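Local structure of aerobactin synthase IucC (Klebsiella pneumoniae, 6CN7) at residues L168-V173 with P219-P224. The protein probably catalyses the ATP-dependent attachment of a second N-acetyl-N-hydroxylysine to citryl-N-acetyl-N-hydroxylysine, completing the siderophore aerobactin used for iron uptake. The protein carries 5 engineered substitutions. Numbering follows the deposited sequence.
Sequences LHWLAV and PLPVHP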
loop_
_atom_site.group_PDB
_atom_site.type_symbol
_atom_site.label_atom_id
_atom_site.label_comp_id
_atom_site.label_asym_id
_atom_site.label_seq_id
_atom_site.Cartn_x
_atom_site.Cartn_y
_atom_site.Cartn_z
ATOM N N LEU A 168 5.408 -15.664 -4.965
ATOM C CA LEU A 168 4.166 -15.591 -4.219
ATOM C C LEU A 168 4.442 -15.619 -2.722
ATOM O O LEU A 168 5.435 -16.188 -2.260
ATOM C CB LEU A 168 3.243 -16.751 -4.590
ATOM C CG LEU A 168 2.861 -16.843 -6.066
ATOM C CD1 LEU A 168 2.008 -18.079 -6.308
ATOM C CD2 LEU A 168 2.139 -15.582 -6.522
ATOM N N HIS A 169 3.548 -14.989 -1.969
ATOM C CA HIS A 169 3.555 -15.070 -0.520
ATOM C C HIS A 169 2.727 -16.275 -0.084
ATOM O O HIS A 169 1.740 -16.637 -0.733
ATOM C CB HIS A 169 2.995 -13.785 0.087
ATOM C CG HIS A 169 3.271 -13.630 1.548
ATOM N ND1 HIS A 169 4.460 -13.128 2.031
ATOM C CD2 HIS A 169 2.508 -13.901 2.632
ATOM C CE1 HIS A 169 4.419 -13.100 3.351
ATOM N NE2 HIS A 169 3.245 -13.564 3.740
ATOM N N TRP A 170 3.136 -16.901 1.017
ATOM C CA TRP A 170 2.529 -18.145 1.474
ATOM C C TRP A 170 2.012 -17.992 2.896
ATOM O O TRP A 170 2.734 -17.515 3.779
ATOM C CB TRP A 170 3.530 -19.299 1.394
ATOM C CG TRP A 170 3.848 -19.668 -0.013
ATOM C CD1 TRP A 170 4.851 -19.163 -0.785
ATOM C CD2 TRP A 170 3.147 -20.611 -0.830
ATOM N NE1 TRP A 170 4.824 -19.738 -2.033
ATOM C CE2 TRP A 170 3.785 -20.631 -2.086
ATOM C CE3 TRP A 170 2.043 -21.444 -0.622
ATOM C CZ2 TRP A 170 3.356 -21.450 -3.127
ATOM C CZ3 TRP A 170 1.620 -22.257 -1.656
ATOM C CH2 TRP A 170 2.275 -22.254 -2.892
ATOM N N LEU A 171 0.765 -18.401 3.107
ATOM C CA LEU A 171 0.132 -18.409 4.416
ATOM C C LEU A 171 -0.138 -19.841 4.855
ATOM O O LEU A 171 -0.089 -20.785 4.061
ATOM C CB LEU A 171 -1.182 -17.618 4.398
ATOM C CG LEU A 171 -1.114 -16.122 4.090
ATOM C CD1 LEU A 171 -2.513 -15.528 4.104
ATOM C CD2 LEU A 171 -0.216 -15.405 5.082
ATOM N N ALA A 172 -0.429 -19.991 6.144
ATOM C CA ALA A 172 -0.869 -21.256 6.714
ATOM C C ALA A 172 -2.222 -21.042 7.373
ATOM O O ALA A 172 -2.395 -20.098 8.151
ATOM C CB ALA A 172 0.144 -21.795 7.728
ATOM N N VAL A 173 -3.179 -21.910 7.054
ATOM C CA VAL A 173 -4.546 -21.784 7.537
ATOM C C VAL A 173 -5.009 -23.131 8.065
ATOM O O VAL A 173 -4.624 -24.187 7.553
ATOM C CB VAL A 173 -5.495 -21.286 6.426
ATOM C CG1 VAL A 173 -6.924 -21.157 6.948
ATOM C CG2 VAL A 173 -5.009 -19.959 5.864
ATOM N N PRO A 219 -1.190 -24.882 3.351
ATOM C CA PRO A 219 -0.590 -23.704 2.712
ATOM C C PRO A 219 -1.567 -23.001 1.785
ATOM O O PRO A 219 -2.282 -23.633 1.003
ATOM C CB PRO A 219 0.592 -24.286 1.923
ATOM C CG PRO A 219 0.757 -25.685 2.409
ATOM C CD PRO A 219 -0.592 -26.125 2.841
ATOM N N LEU A 220 -1.585 -21.673 1.875
ATOM C CA LEU A 220 -2.386 -20.835 0.991
ATOM C C LEU A 220 -1.470 -19.831 0.305
ATOM O O LEU A 220 -0.873 -18.984 0.992
ATOM C CB LEU A 220 -3.486 -20.107 1.768
ATOM C CG LEU A 220 -4.328 -19.116 0.958
ATOM C CD1 LEU A 220 -5.100 -19.824 -0.145
ATOM C CD2 LEU A 220 -5.273 -18.344 1.865
ATOM N N PRO A 221 -1.305 -19.877 -1.016
ATOM C CA PRO A 221 -0.532 -18.829 -1.688
ATOM C C PRO A 221 -1.318 -17.532 -1.770
ATOM O O PRO A 221 -2.552 -17.521 -1.752
ATOM C CB PRO A 221 -0.270 -19.415 -3.079
ATOM C CG PRO A 221 -1.391 -20.360 -3.300
ATOM C CD PRO A 221 -1.720 -20.937 -1.951
ATOM N N VAL A 222 -0.582 -16.426 -1.858
ATOM C CA VAL A 222 -1.171 -15.093 -1.893
ATOM C C VAL A 222 -0.350 -14.225 -2.833
ATOM O O VAL A 222 0.884 -14.239 -2.780
ATOM C CB VAL A 222 -1.228 -14.454 -0.491
ATOM C CG1 VAL A 222 -1.771 -13.034 -0.566
ATOM C CG2 VAL A 222 -2.074 -15.299 0.453
ATOM N N HIS A 223 -1.032 -13.476 -3.689
ATOM C CA HIS A 223 -0.356 -12.506 -4.537
ATOM C C HIS A 223 0.369 -11.492 -3.654
ATOM O O HIS A 223 -0.225 -10.982 -2.694
ATOM C CB HIS A 223 -1.372 -11.804 -5.439
ATOM C CG HIS A 223 -0.760 -11.021 -6.559
ATOM N ND1 HIS A 223 -0.055 -9.854 -6.358
ATOM C CD2 HIS A 223 -0.770 -11.228 -7.898
ATOM C CE1 HIS A 223 0.353 -9.381 -7.522
ATOM N NE2 HIS A 223 -0.068 -10.195 -8.473
ATOM N N PRO A 224 1.640 -11.178 -3.928
ATOM C CA PRO A 224 2.363 -10.268 -3.021
ATOM C C PRO A 224 1.687 -8.914 -2.851
ATOM O O PRO A 224 1.723 -8.343 -1.754
ATOM C CB PRO A 224 3.748 -10.145 -3.674
ATOM C CG PRO A 224 3.567 -10.606 -5.080
ATOM C CD PRO A 224 2.479 -11.624 -5.050
#
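His169 and Leu171 are hydrogen-bonded antiparallel partners of Val222 and Leu220, the short strand axes approaching to 4.4 Å. Each pair closes two bonds: Leu171 N reaches Leu220 O at 2.7 Å and Leu220 N reaches Leu171 O at 2.8 Å, both nearly straight at hydrogen, while the two between His169 and Val222 are more bent. Pro221, which has no N-H to give, sits opposite Trp170 in a non-hydrogen-bonded pair, and its CA lies 3.3 Å from His169 O in a CA-H...O contact.

With CG of Trp170 anti to its carbonyl carbon (chi1 -69°), the indole leans back over the neighbouring strand. Its six-membered ring rests on the pyrrolidine: Pro221 CB stands 3.8 Å from the ring centroid, a CH-pi contact over the face, and Pro221 CD is 3.6 Å from Trp170 CZ3. Alongside, Leu168 CD1 packs on Pro221 CB. On the other face of the sheet, Leu171 CD1 meets Val222 CG2 at 3.7 Å.

Strand 165-174 is an inner strand of a large antiparallel sheet, with 217-222 along one edge and 244-250 along the other; Trp170 NE1 bonds to Phe250 O and His169 NE2 to Ser246 OG. Helix 224-234, whose N-cap His223 bonds through ND1 to Trp225 N, covers the Leu171-Val222 face through Trp227 and Ile231, while helix 198-210 packs against Pro219 and Ala172 on the opposite face.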